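PDB 6R2J: Endoglucanase(Endo-1,4-beta-glucanase)protein from Pseudomonas stutzeri, which probably hydrolyses beta-1,4-glucosidic links inside cellulose-like chains. Local coordinates for residues L207-D210 and K216-A219; E62-S67 and F74-L79; P4-D7 and L11-H14; E175-S180 and P186-N191; I229-A234 and L270-D275. One frame throughout, in Å; residues are numbered along the deposited sequence. Where two conformers were deposited one is given.

Interaction 1 (L207-D210 and K216-A219). With BGC (beta-D-glucopyranose), chain E.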
# COMPACT_ATOMS: atom_id res chain seq x y z
N LEU A 207 -2.38 9.75 0.26
CA LEU A 207 -2.90 11.04 0.69
C LEU A 207 -2.21 11.47 1.97
O LEU A 207 -2.30 10.78 2.99
CB LEU A 207 -4.43 10.94 0.89
CG LEU A 207 -5.26 12.17 1.30
CD1 LEU A 207 -6.73 11.90 0.90
CD2 LEU A 207 -5.09 12.51 2.77
N TYR A 208 -1.56 12.62 1.92
CA TYR A 208 -0.95 13.23 3.08
C TYR A 208 -1.51 14.63 3.27
O TYR A 208 -2.24 15.16 2.43
CB TYR A 208 0.58 13.22 2.94
CG TYR A 208 1.17 11.83 3.00
CD1 TYR A 208 1.49 11.25 4.22
CD2 TYR A 208 1.44 11.11 1.83
CE1 TYR A 208 2.06 9.99 4.28
CE2 TYR A 208 1.97 9.83 1.88
CZ TYR A 208 2.30 9.27 3.10
OH TYR A 208 2.88 8.02 3.18
N PHE A 209 -1.17 15.24 4.39
CA PHE A 209 -1.85 16.45 4.82
C PHE A 209 -1.03 17.73 4.67
O PHE A 209 -1.54 18.80 5.02
CB PHE A 209 -2.23 16.31 6.30
CG PHE A 209 -3.21 15.20 6.59
CD1 PHE A 209 -4.01 14.66 5.57
CD2 PHE A 209 -3.37 14.75 7.89
CE1 PHE A 209 -4.92 13.67 5.85
CE2 PHE A 209 -4.30 13.78 8.19
CZ PHE A 209 -5.07 13.22 7.16
N ASP A 210 0.25 17.65 4.24
CA ASP A 210 1.08 18.84 4.13
C ASP A 210 0.82 19.55 2.80
O ASP A 210 0.20 19.02 1.87
CB ASP A 210 2.57 18.58 4.39
CG ASP A 210 3.13 17.40 3.63
OD1 ASP A 210 2.34 16.60 3.11
OD2 ASP A 210 4.38 17.25 3.58
N LYS A 216 6.25 14.50 3.62
CA LYS A 216 7.51 14.78 4.30
C LYS A 216 7.29 15.65 5.54
O LYS A 216 8.09 15.61 6.49
CB LYS A 216 8.49 15.51 3.39
CG LYS A 216 8.83 14.81 2.11
CD LYS A 216 9.72 15.77 1.23
CE LYS A 216 9.34 15.73 -0.28
NZ LYS A 216 9.17 14.34 -0.87
N TYR A 217 6.22 16.45 5.54
CA TYR A 217 5.86 17.28 6.68
C TYR A 217 7.01 18.20 7.09
O TYR A 217 7.41 18.28 8.25
CB TYR A 217 5.39 16.40 7.84
CG TYR A 217 4.03 15.82 7.60
CD1 TYR A 217 2.89 16.57 7.85
CD2 TYR A 217 3.87 14.53 7.11
CE1 TYR A 217 1.63 16.04 7.65
CE2 TYR A 217 2.59 13.99 6.88
CZ TYR A 217 1.48 14.75 7.17
OH TYR A 217 0.20 14.26 6.98
N MET A 218 7.55 18.91 6.11
CA MET A 218 8.50 19.97 6.42
C MET A 218 7.81 21.08 7.20
O MET A 218 6.59 21.24 7.17
CB MET A 218 9.10 20.51 5.13
CG MET A 218 9.79 19.40 4.35
SD MET A 218 10.67 19.99 2.95
CE MET A 218 9.35 19.75 1.72
N ALA A 219 8.62 21.83 7.94
CA ALA A 219 8.06 22.80 8.88
C ALA A 219 7.25 23.87 8.14
O ALA A 219 6.14 24.22 8.56
CB ALA A 219 9.17 23.46 9.72
C2 BGC E . 1.90 13.13 -4.07
C3 BGC E . 0.90 12.03 -3.97
C4 BGC E . 1.56 11.02 -3.09
C5 BGC E . 2.48 11.53 -2.02
C6 BGC E . 2.90 10.28 -1.31
C1 BGC E . 2.97 13.52 -3.02
O2 BGC E . 1.16 14.26 -4.68
O3 BGC E . 0.58 11.45 -5.24
O4 BGC E . 0.40 10.30 -2.73
O5 BGC E . 3.63 12.22 -2.71
O6 BGC E . 4.12 10.59 -0.58
O HOH W 1 6.42 18.86 3.22

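Interaction 2 (E62-S67 and F74-L79)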
# COMPACT_ATOMS: atom_id res chain seq x y z
N GLU A 62 14.32 -4.79 -7.32
CA GLU A 62 15.76 -4.98 -7.42
C GLU A 62 16.29 -6.01 -6.42
O GLU A 62 17.36 -6.58 -6.64
CB GLU A 62 16.46 -3.63 -7.22
CG GLU A 62 16.25 -2.65 -8.37
CD GLU A 62 15.00 -1.75 -8.21
OE1 GLU A 62 14.18 -2.01 -7.31
OE2 GLU A 62 14.84 -0.80 -9.01
N ARG A 63 15.58 -6.26 -5.34
CA ARG A 63 16.02 -7.25 -4.37
C ARG A 63 15.44 -8.63 -4.64
O ARG A 63 16.01 -9.61 -4.14
CB ARG A 63 15.75 -6.74 -2.94
CG ARG A 63 16.66 -5.59 -2.53
CD ARG A 63 16.29 -4.91 -1.21
NE ARG A 63 17.26 -3.84 -0.93
CZ ARG A 63 17.00 -2.66 -0.36
NH1 ARG A 63 15.79 -2.36 0.05
NH2 ARG A 63 17.98 -1.78 -0.16
N VAL A 64 14.30 -8.72 -5.35
CA VAL A 64 13.76 -10.03 -5.76
C VAL A 64 14.39 -10.49 -7.07
O VAL A 64 14.44 -11.70 -7.33
CB VAL A 64 12.22 -10.15 -5.86
CG1 VAL A 64 11.58 -9.95 -4.48
CG2 VAL A 64 11.68 -9.20 -6.93
N GLN A 65 14.83 -9.55 -7.91
CA GLN A 65 15.48 -9.85 -9.18
C GLN A 65 16.62 -8.85 -9.36
O GLN A 65 16.40 -7.70 -9.76
CB GLN A 65 14.49 -9.81 -10.35
CG GLN A 65 15.06 -10.42 -11.62
CD GLN A 65 14.05 -10.49 -12.75
OE1 GLN A 65 13.20 -9.62 -12.86
NE2 GLN A 65 14.11 -11.54 -13.56
N HIS A 66 17.85 -9.29 -9.12
CA HIS A 66 18.97 -8.36 -9.19
C HIS A 66 19.20 -7.82 -10.60
O HIS A 66 19.75 -6.72 -10.76
CB HIS A 66 20.26 -9.05 -8.72
CG HIS A 66 20.32 -9.31 -7.24
ND1 HIS A 66 21.42 -9.86 -6.62
CD2 HIS A 66 19.39 -9.13 -6.27
CE1 HIS A 66 21.17 -9.99 -5.33
NE2 HIS A 66 19.94 -9.57 -5.09
N SER A 67 18.84 -8.58 -11.62
CA SER A 67 18.95 -8.14 -13.00
C SER A 67 17.88 -8.84 -13.82
O SER A 67 17.34 -9.87 -13.42
CB SER A 67 20.35 -8.43 -13.57
OG SER A 67 20.61 -9.82 -13.70
N PHE A 74 16.29 -16.37 -4.21
CA PHE A 74 15.67 -17.36 -3.32
C PHE A 74 15.51 -16.82 -1.90
O PHE A 74 14.44 -16.97 -1.30
CB PHE A 74 16.59 -18.59 -3.34
CG PHE A 74 16.09 -19.76 -2.54
CD1 PHE A 74 15.15 -20.64 -3.08
CD2 PHE A 74 16.56 -19.99 -1.25
CE1 PHE A 74 14.69 -21.72 -2.35
CE2 PHE A 74 16.09 -21.05 -0.51
CZ PHE A 74 15.18 -21.94 -1.07
N ASP A 75 16.54 -16.20 -1.35
CA ASP A 75 16.43 -15.73 0.03
C ASP A 75 15.39 -14.61 0.17
O ASP A 75 14.76 -14.49 1.22
CB ASP A 75 17.78 -15.23 0.55
CG ASP A 75 18.76 -16.35 0.86
OD1 ASP A 75 18.33 -17.46 1.22
OD2 ASP A 75 19.99 -16.10 0.74
N GLN A 76 15.27 -13.72 -0.82
CA GLN A 76 14.30 -12.64 -0.73
C GLN A 76 12.89 -13.21 -0.80
O GLN A 76 12.02 -12.82 -0.02
CB GLN A 76 14.58 -11.60 -1.83
CG GLN A 76 13.79 -10.29 -1.68
CD GLN A 76 14.37 -9.28 -0.67
OE1 GLN A 76 13.67 -8.34 -0.28
NE2 GLN A 76 15.63 -9.48 -0.24
N ILE A 77 12.68 -14.18 -1.69
CA ILE A 77 11.39 -14.86 -1.74
C ILE A 77 11.08 -15.52 -0.39
O ILE A 77 9.96 -15.41 0.13
CB ILE A 77 11.34 -15.88 -2.90
CG1 ILE A 77 11.61 -15.23 -4.26
CG2 ILE A 77 9.98 -16.60 -2.94
CD1 ILE A 77 10.54 -14.26 -4.71
N ARG A 78 12.05 -16.25 0.16
CA ARG A 78 11.92 -16.86 1.48
C ARG A 78 11.57 -15.81 2.54
O ARG A 78 10.72 -16.05 3.41
CB ARG A 78 13.24 -17.63 1.78
CG ARG A 78 13.36 -18.38 3.12
CD ARG A 78 14.86 -18.72 3.52
NE ARG A 78 15.78 -17.59 3.29
CZ ARG A 78 15.81 -16.46 4.00
NH1 ARG A 78 14.99 -16.28 5.04
NH2 ARG A 78 16.68 -15.50 3.68
N LEU A 79 12.14 -14.62 2.43
CA LEU A 79 11.84 -13.57 3.40
C LEU A 79 10.41 -13.07 3.25
O LEU A 79 9.73 -12.79 4.24
CB LEU A 79 12.84 -12.43 3.23
CG LEU A 79 14.24 -12.62 3.80
CD1 LEU A 79 15.20 -11.62 3.17
CD2 LEU A 79 14.15 -12.48 5.33

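Interaction 3 (P4-D7 and L11-H14)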
# COMPACT_ATOMS: atom_id res chain seq x y z
N PRO A 4 -10.05 -9.47 4.72
CA PRO A 4 -10.09 -9.87 6.14
C PRO A 4 -11.28 -9.22 6.84
O PRO A 4 -11.73 -8.13 6.47
CB PRO A 4 -8.75 -9.36 6.71
CG PRO A 4 -8.26 -8.34 5.70
CD PRO A 4 -8.83 -8.73 4.35
N VAL A 5 -11.83 -9.94 7.82
CA VAL A 5 -13.02 -9.52 8.54
C VAL A 5 -12.64 -9.28 10.00
O VAL A 5 -11.69 -9.86 10.51
CB VAL A 5 -14.18 -10.54 8.44
CG1 VAL A 5 -14.64 -10.72 7.01
CG2 VAL A 5 -13.75 -11.84 9.05
N ASN A 6 -13.39 -8.39 10.65
CA ASN A 6 -13.24 -8.15 12.07
C ASN A 6 -14.04 -9.19 12.85
O ASN A 6 -15.03 -9.74 12.37
CB ASN A 6 -13.76 -6.76 12.44
CG ASN A 6 -12.89 -5.67 11.92
OD1 ASN A 6 -11.75 -5.87 11.50
ND2 ASN A 6 -13.44 -4.48 11.94
N ASP A 7 -13.64 -9.42 14.09
CA ASP A 7 -14.29 -10.44 14.92
C ASP A 7 -15.76 -10.11 15.21
O ASP A 7 -16.65 -10.96 15.06
CB ASP A 7 -13.49 -10.64 16.22
CG ASP A 7 -12.15 -11.33 15.96
OD1 ASP A 7 -11.99 -11.84 14.83
OD2 ASP A 7 -11.27 -11.36 16.86
N LEU A 11 -15.60 -5.37 8.17
CA LEU A 11 -14.36 -5.71 7.50
C LEU A 11 -13.16 -5.09 8.21
O LEU A 11 -13.29 -4.07 8.88
CB LEU A 11 -14.37 -5.27 6.04
CG LEU A 11 -15.55 -5.77 5.22
CD1 LEU A 11 -15.40 -5.26 3.78
CD2 LEU A 11 -15.64 -7.27 5.24
N ALA A 12 -11.99 -5.75 8.07
CA ALA A 12 -10.71 -5.17 8.50
C ALA A 12 -10.31 -4.17 7.43
O ALA A 12 -9.63 -4.51 6.46
CB ALA A 12 -9.63 -6.23 8.69
N LEU A 13 -10.76 -2.91 7.59
CA LEU A 13 -10.55 -1.88 6.59
C LEU A 13 -9.24 -1.13 6.81
O LEU A 13 -8.55 -0.81 5.83
CB LEU A 13 -11.68 -0.85 6.65
CG LEU A 13 -13.08 -1.23 6.17
CD1 LEU A 13 -13.99 0.02 6.33
CD2 LEU A 13 -13.11 -1.72 4.71
N HIS A 14 -8.88 -0.85 8.06
CA HIS A 14 -7.81 0.09 8.37
C HIS A 14 -6.62 -0.62 8.96
O HIS A 14 -6.67 -1.18 10.06
CB HIS A 14 -8.33 1.19 9.29
CG HIS A 14 -9.46 1.95 8.68
ND1 HIS A 14 -9.37 2.51 7.43
CD2 HIS A 14 -10.72 2.17 9.10
CE1 HIS A 14 -10.52 3.07 7.12
NE2 HIS A 14 -11.35 2.90 8.13

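Interaction 4 (E175-S180 and P186-N191). With BGC (beta-D-glucopyranose), chain E; BGC (beta-D-glucopyranose), chain B.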
# COMPACT_ATOMS: atom_id res chain seq x y z
N GLU A 175 -2.33 1.49 -8.63
CA GLU A 175 -2.06 2.90 -8.42
C GLU A 175 -2.02 3.67 -9.75
O GLU A 175 -1.91 3.08 -10.85
CB GLU A 175 -0.73 3.05 -7.64
CG GLU A 175 -0.80 2.31 -6.30
CD GLU A 175 0.39 2.54 -5.40
OE1 GLU A 175 0.84 3.69 -5.32
OE2 GLU A 175 0.85 1.55 -4.76
N GLY A 176 -2.14 4.99 -9.64
CA GLY A 176 -2.09 5.89 -10.76
C GLY A 176 -0.89 6.83 -10.71
O GLY A 176 -0.08 6.84 -9.78
N GLU A 177 -0.82 7.65 -11.74
CA GLU A 177 0.25 8.61 -11.96
C GLU A 177 0.18 9.74 -10.91
O GLU A 177 -0.66 9.77 -9.98
CB GLU A 177 0.19 9.01 -13.44
CG GLU A 177 1.10 10.05 -14.01
CD GLU A 177 2.59 9.78 -13.90
OE1 GLU A 177 3.14 10.49 -13.08
OE2 GLU A 177 3.20 8.96 -14.64
N ARG A 178 1.15 10.65 -11.03
CA ARG A 178 1.34 11.73 -10.07
C ARG A 178 1.48 11.20 -8.64
O ARG A 178 0.86 11.72 -7.71
CB ARG A 178 0.23 12.77 -10.14
CG ARG A 178 0.73 14.16 -9.72
CD ARG A 178 -0.32 14.90 -8.91
NE ARG A 178 0.31 15.96 -8.10
CZ ARG A 178 1.10 15.74 -7.06
NH1 ARG A 178 1.36 14.47 -6.66
NH2 ARG A 178 1.64 16.78 -6.41
N TRP A 179 2.30 10.17 -8.48
CA TRP A 179 2.58 9.57 -7.18
C TRP A 179 1.34 8.93 -6.55
O TRP A 179 1.23 8.83 -5.33
CB TRP A 179 3.27 10.52 -6.20
CG TRP A 179 4.49 11.24 -6.75
CD1 TRP A 179 4.48 12.34 -7.56
CD2 TRP A 179 5.89 10.94 -6.50
NE1 TRP A 179 5.78 12.73 -7.85
CE2 TRP A 179 6.66 11.90 -7.20
CE3 TRP A 179 6.56 9.95 -5.77
CZ2 TRP A 179 8.06 11.91 -7.16
CZ3 TRP A 179 7.95 9.97 -5.75
CH2 TRP A 179 8.68 10.93 -6.43
N SER A 180 0.38 8.54 -7.39
CA SER A 180 -0.91 8.01 -6.95
C SER A 180 -1.57 8.92 -5.91
O SER A 180 -2.21 8.46 -4.97
CB SER A 180 -0.81 6.58 -6.44
OG SER A 180 -2.08 5.95 -6.59
N PRO A 186 -8.63 12.54 -10.25
CA PRO A 186 -9.58 12.71 -11.37
C PRO A 186 -9.00 13.50 -12.50
O PRO A 186 -9.52 13.44 -13.62
CB PRO A 186 -10.76 13.47 -10.75
CG PRO A 186 -10.55 13.47 -9.33
CD PRO A 186 -9.09 13.21 -9.02
N LEU A 187 -7.94 14.26 -12.25
CA LEU A 187 -7.32 15.01 -13.32
C LEU A 187 -6.20 14.21 -13.97
O LEU A 187 -6.08 14.23 -15.19
CB LEU A 187 -6.81 16.37 -12.83
CG LEU A 187 -7.92 17.28 -12.25
CD1 LEU A 187 -7.54 18.73 -12.20
CD2 LEU A 187 -9.25 17.18 -13.03
N VAL A 188 -5.44 13.44 -13.18
CA VAL A 188 -4.26 12.72 -13.71
C VAL A 188 -4.67 11.40 -14.37
O VAL A 188 -4.07 10.97 -15.37
CB VAL A 188 -3.25 12.50 -12.56
CG1 VAL A 188 -2.28 11.42 -12.90
CG2 VAL A 188 -2.50 13.80 -12.27
N ASN A 189 -5.69 10.76 -13.83
CA ASN A 189 -6.11 9.43 -14.23
C ASN A 189 -7.56 9.46 -14.70
O ASN A 189 -8.35 8.55 -14.40
CB ASN A 189 -5.95 8.42 -13.09
CG ASN A 189 -4.61 8.50 -12.42
OD1 ASN A 189 -3.57 8.24 -13.04
ND2 ASN A 189 -4.61 8.89 -11.16
N ALA A 190 -7.94 10.51 -15.44
CA ALA A 190 -9.37 10.73 -15.69
C ALA A 190 -9.98 9.54 -16.41
O ALA A 190 -11.10 9.12 -16.08
CB ALA A 190 -9.59 12.01 -16.49
N ASN A 191 -9.23 8.99 -17.38
CA ASN A 191 -9.65 7.84 -18.17
C ASN A 191 -8.75 6.63 -17.96
O ASN A 191 -8.32 6.00 -18.92
CB ASN A 191 -9.59 8.17 -19.65
CG ASN A 191 -10.36 9.41 -19.99
OD1 ASN A 191 -9.83 10.53 -19.96
ND2 ASN A 191 -11.64 9.22 -20.32
C2 BGC E . 1.90 13.13 -4.07
C3 BGC E . 0.90 12.03 -3.97
C4 BGC E . 1.56 11.02 -3.09
C5 BGC E . 2.48 11.53 -2.02
C6 BGC E . 2.90 10.28 -1.31
C1 BGC E . 2.97 13.52 -3.02
O2 BGC E . 1.16 14.26 -4.68
O3 BGC E . 0.58 11.45 -5.24
O4 BGC E . 0.40 10.30 -2.73
O5 BGC E . 3.63 12.22 -2.71
O6 BGC E . 4.12 10.59 -0.58
C2 BGC B . 7.19 14.08 -3.53
C3 BGC B . 5.84 13.43 -3.71
C4 BGC B . 4.91 14.60 -3.62
C5 BGC B . 5.19 15.71 -4.70
C6 BGC B . 4.33 16.99 -4.54
C1 BGC B . 7.52 14.94 -4.76
O1 BGC B . 8.82 15.45 -4.82
O2 BGC B . 8.26 13.17 -3.39
O3 BGC B . 5.41 12.54 -2.67
O4 BGC B . 3.51 14.47 -3.78
O5 BGC B . 6.59 16.12 -4.95
O6 BGC B . 3.02 16.58 -4.19
O HOH W 2 -3.21 10.96 -9.17

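Interaction 5 (I229-A234 and L270-D275)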
# COMPACT_ATOMS: atom_id res chain seq x y z
N ILE A 229 -8.83 18.63 5.57
CA ILE A 229 -7.97 18.46 4.40
C ILE A 229 -7.88 17.00 4.01
O ILE A 229 -7.77 16.68 2.82
CB ILE A 229 -6.61 19.14 4.65
CG1 ILE A 229 -5.90 19.44 3.34
CG2 ILE A 229 -5.68 18.28 5.48
CD1 ILE A 229 -6.72 20.24 2.35
N GLY A 230 -7.99 16.09 4.96
CA GLY A 230 -7.97 14.69 4.60
C GLY A 230 -9.21 14.31 3.83
O GLY A 230 -9.14 13.61 2.83
N VAL A 231 -10.38 14.77 4.28
CA VAL A 231 -11.61 14.47 3.55
C VAL A 231 -11.63 15.15 2.18
O VAL A 231 -12.09 14.57 1.18
CB VAL A 231 -12.85 14.85 4.39
CG1 VAL A 231 -14.09 14.62 3.51
CG2 VAL A 231 -12.91 14.08 5.70
N GLU A 232 -11.13 16.38 2.12
CA GLU A 232 -11.09 17.10 0.86
C GLU A 232 -10.16 16.44 -0.14
O GLU A 232 -10.45 16.45 -1.34
CB GLU A 232 -10.67 18.54 1.14
CG GLU A 232 -11.68 19.33 1.95
CD GLU A 232 -11.08 20.58 2.60
OE1 GLU A 232 -9.95 21.01 2.21
OE2 GLU A 232 -11.76 21.15 3.51
N ARG A 233 -9.04 15.88 0.32
CA ARG A 233 -8.11 15.19 -0.57
C ARG A 233 -8.57 13.77 -0.88
O ARG A 233 -8.19 13.22 -1.91
CB ARG A 233 -6.69 15.25 0.01
CG ARG A 233 -6.13 16.68 -0.01
CD ARG A 233 -4.71 16.82 0.49
NE ARG A 233 -4.28 18.22 0.43
CZ ARG A 233 -3.13 18.69 0.89
NH1 ARG A 233 -2.26 17.88 1.46
NH2 ARG A 233 -2.82 19.97 0.78
N ALA A 234 -9.42 13.17 -0.05
CA ALA A 234 -9.94 11.85 -0.40
C ALA A 234 -11.07 11.95 -1.41
O ALA A 234 -11.19 11.09 -2.30
CB ALA A 234 -10.41 11.14 0.87
N LEU A 270 -10.35 9.10 8.50
CA LEU A 270 -10.78 7.73 8.77
C LEU A 270 -12.30 7.62 8.90
O LEU A 270 -12.90 6.63 8.46
CB LEU A 270 -10.06 7.18 10.01
CG LEU A 270 -8.57 6.88 9.82
CD1 LEU A 270 -7.94 6.30 11.12
CD2 LEU A 270 -8.28 5.92 8.68
N ALA A 271 -12.94 8.64 9.50
CA ALA A 271 -14.40 8.63 9.62
C ALA A 271 -15.05 8.63 8.25
O ALA A 271 -15.98 7.85 7.99
CB ALA A 271 -14.84 9.85 10.44
N TYR A 272 -14.55 9.49 7.36
CA TYR A 272 -15.03 9.56 5.98
C TYR A 272 -14.79 8.25 5.24
O TYR A 272 -15.64 7.78 4.48
CB TYR A 272 -14.30 10.70 5.27
CG TYR A 272 -14.59 10.81 3.80
CD1 TYR A 272 -15.89 11.02 3.34
CD2 TYR A 272 -13.56 10.75 2.86
CE1 TYR A 272 -16.17 11.14 1.99
CE2 TYR A 272 -13.82 10.88 1.49
CZ TYR A 272 -15.13 11.08 1.07
OH TYR A 272 -15.41 11.22 -0.27
N LEU A 273 -13.61 7.65 5.43
CA LEU A 273 -13.35 6.37 4.80
C LEU A 273 -14.34 5.31 5.24
O LEU A 273 -14.87 4.56 4.42
CB LEU A 273 -11.92 5.97 5.12
CG LEU A 273 -10.93 6.92 4.47
CD1 LEU A 273 -9.55 6.29 4.63
CD2 LEU A 273 -11.24 7.17 3.01
N ASN A 274 -14.63 5.25 6.54
CA ASN A 274 -15.60 4.29 7.04
C ASN A 274 -16.96 4.51 6.41
O ASN A 274 -17.64 3.54 6.04
CB ASN A 274 -15.73 4.39 8.56
CG ASN A 274 -14.81 3.44 9.30
OD1 ASN A 274 -14.13 2.62 8.69
ND2 ASN A 274 -14.78 3.54 10.61
N ASP A 275 -17.39 5.78 6.27
CA ASP A 275 -18.71 6.06 5.71
C ASP A 275 -18.84 5.49 4.29
O ASP A 275 -19.97 5.25 3.82
CB ASP A 275 -18.94 7.57 5.68
CG ASP A 275 -18.97 8.17 7.04
OD1 ASP A 275 -19.27 7.44 8.03
OD2 ASP A 275 -18.70 9.40 7.12

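Interaction 1 (L207-D210 and K216-A219)
Tyr217 brings its ring alongside the backbone of Phe209 and Asp210, and this is the tightly packed part of the contact. Phe209 N donates to Tyr217 OH at 3.1 Å, while Phe209 CB lies 3.3 Å from the same Tyr217 OH, so the phenol meets a polar and an apolar partner at once. Carboxylate atom Asp210 CG sits over one face of the Tyr217 ring. With chi1 of 49°, that carboxylate turns toward residues 216-219, and Asp210 OD2 takes the Tyr217 N-H at 2.8 Å from above the carboxylate plane; Asp210 OD1 receives Gly215 N. Aspartate suits the place because its short arm serves two loop amides. Tyr208 crosses Tyr217 at about a right angle, Tyr208 CD1 4.0 Å from Tyr217 CE2. Its other edge meets the glucose, Tyr208 CE2 standing 3.4 Å from C6 of BGC (chain E), and its hydroxyl bonds to Glu252.

The looser side is the solvent-facing one. There a water accepts from Met218 N at 3.1 Å, and the Lys216 side chain starts away from the contact, its NZ bonding weakly to a further glucose.

Both segments belong to the loop joining strand 201-206 to helix 229-244; Leu207 rests on that helix, and Phe209 reaches both Ile229 and helix 260-276.

Interaction 2 (E62-S67 and F74-L79)
Val64 and Gln76 bring their backbones to 5.7 Å between CA atoms, where the short, weakly bonded helix 61-64 ends beside the first turn of helix 74-89, and no hydrogen bond crosses between the two segments. Gln76 fills the gap with the aliphatic part of its chain. Its CG is anti to the backbone N, and a bend at chi2 (81°) folds the amide back over Arg63. Consequently Gln76 CB and Gln76 CG both lie 3.4 Å from Arg63 O, and the amide carbon Gln76 CD is 3.7 Å from Arg63 CB. A glutamine fits here because its methylenes pack while its amide is still served: Gln76 OE1 bonds to the hydroxyl of Tyr38.

Arg63 likewise divides its labour. Its CB meets the glutamine, and the chain, extended from CG to NE, leads the guanidinium away to the carbonyls of Phe23, Ile27 and Pro29. Val64 crosses Gln76 at about a right angle, with Val64 CG1 3.6 Å from Gln76 CG and 4.4 Å from Ile77 CD1, although this valine has a second conformer, which makes the detail of its packing less certain.

The contact lies on the connection from strand 54-59 to strand 93-98; Ile77 passes on to the next helix, 116-130, touching Leu126, Arg129 and Phe130.

Interaction 3 (P4-D7 and L11-H14)
Ala12 N donates to Pro4 O at 2.9 Å, a fairly straight bond (163° at the hydrogen) whose donor stands above the carbonyl plane, away from the usual lone-pair direction. It is the one hydrogen bond between the two segments, and it accompanies a single beta bridge in which Val5 and Leu11 bring their CA atoms to 4.2 Å.

The chain returns on itself through this single bridge just ahead of strand 14-18, the first strand of the parallel eight-stranded (beta/alpha)8 barrel typical of this family. Ala12 forms the centre of an inverse gamma turn that redirects the backbone toward that strand. Leu13 then shares backbone hydrogen bonding with Ser280, at the start of strand 280-285, where the barrel closes on itself.

Apolar contacts sit beside the bridge. Proline suits its position through its ring, whose CB and CG both pack on the methyl of Ala12, Pro4 CB at 3.8 Å from Ala12 CB. Alanine in turn fits because its small methyl lodges between that ring and the Asn6 amide, Ala12 CB being 3.5 Å from Asn6 OD1. Val5 CG1 meets Leu11 CD2 at 4.0 Å, these two side chains crossing obliquely.

Between the segments the Asn6 amide packs without a hydrogen bond. A chi1 of -69° swings it back toward the Leu11-Ala12 peptide, with Asn6 OD1 3.3 Å from Ala12 CA. Asn6 ND2 comes to 3.1 Å from Leu11 O at a poor angle for a hydrogen bond; that oxygen is instead served by Asn316 ND2, while Asn6 ND2 makes a weak bond to Leu314 O.

Interaction 4 (E175-S180 and P186-N191)
Val188 drives its forked end into the start of the 177-180 turn and lies at about a right angle to both Glu177 and Arg178. One prong, Val188 CG1, touches Glu177 CB at 3.5 Å; the other, Val188 CG2, touches Arg178 CB at 3.6 Å. A branched residue suits this place because its two methyls meet two successive side chains. Asn189, the first residue beyond that short helix, turns its amide to the backbone: Asn189 OD1 accepts Glu177 N at 3.1 Å, in the carbonyl plane and on a lone pair. Gly176, with no side chain of its own, lets that amide lie close to its CA. A water bridges Glu177 O and, weakly, Asn189 ND2.

Glu177 bends at chi2 (60°), and its OE1 takes the Arg178 N-H at 2.9 Å, almost straight at 172°, helping to hold the turn. Arg178, Trp179 and Ser180 all have positive phi, so this is a left-handed turn. Arg178 starts toward Val188, but its guanidinium leads off to the ligand, where Arg178 NH2 donates to O6 of BGC (chain B) at 2.6 Å, though the exact placement of this group against the sugars is doubtful. The Trp179 ring turns one face to the same sugar, C3 of BGC (chain B) lying 3.7 Å from Trp179 CD2; such an aromatic platform is common in carbohydrate sites.

The turn follows strand 171-175 directly and is tied by backbone bonds to Pro145, beyond strand 136-140, and His206 of strand 201-206, while helix 185-188 packs against it through Val188.

Interaction 5 (I229-A234 and L270-D275)
Ala234, whose methyl touches Tyr272, has a backbone N shared between two carbonyls of its own helix, Gly230 O at 2.9 Å and, weakly, Val231 O at 3.3 Å. Across the contact there is no hydrogen bond at all; the two helices meet through carbon, and Tyr272 is the residue that spans the gap.

The Tyr272 ring is met from two directions. Over its face stands Val231 CG1, a CH-pi contact 3.9 Å from the Tyr272 ring centroid and only 13° off the ring normal. At its edge, near the ring plane, Ala234 CB approaches Tyr272 CE2 to 3.5 Å. The second methyl of the valine, Val231 CG2, packs on Tyr272 CB at 3.7 Å. With CG anti to the backbone N (chi1 174°), the tyrosine swings its ring alongside the neighbouring helix, where it goes on to touch Arg235 and Ile238.

The residue types fit these roles. Alanine leaves room for the ring edge, valine offers a methyl to the flat face, and tyrosine is long enough to run along several residues of the other helix. Arg233 starts away from the contact, and its NH1 bonds to the carbonyls of Tyr208 and Asp210.

Helices 229-244 and 260-276 follow strands 201-206 and 248-252 respectively, and side-by-side packing of successive helices round a parallel sheet is characteristic of the outer layer of a (beta/alpha)8 barrel.

How the interactions relate
Interactions 1 and 4 form parts of one sugar site: both touch BGC (chain E), and their nearest atoms are about 5 Å apart. Interaction 1 is tied to interaction 5 through Arg233 NH1, which lies 2.7 Å from Asp210 O, so a loop of the pocket rests on the outer helix layer. Interaction 5 in turn meets interaction 3, with His14 NE2 2.8 Å from Asn274 OD1, linking the outer helices to the start of the first strand. Interaction 2 stands apart, its centre about 36 Å from that of interaction 5 on the opposite side of the chain's centre, and is plain packing away from the bound glucose.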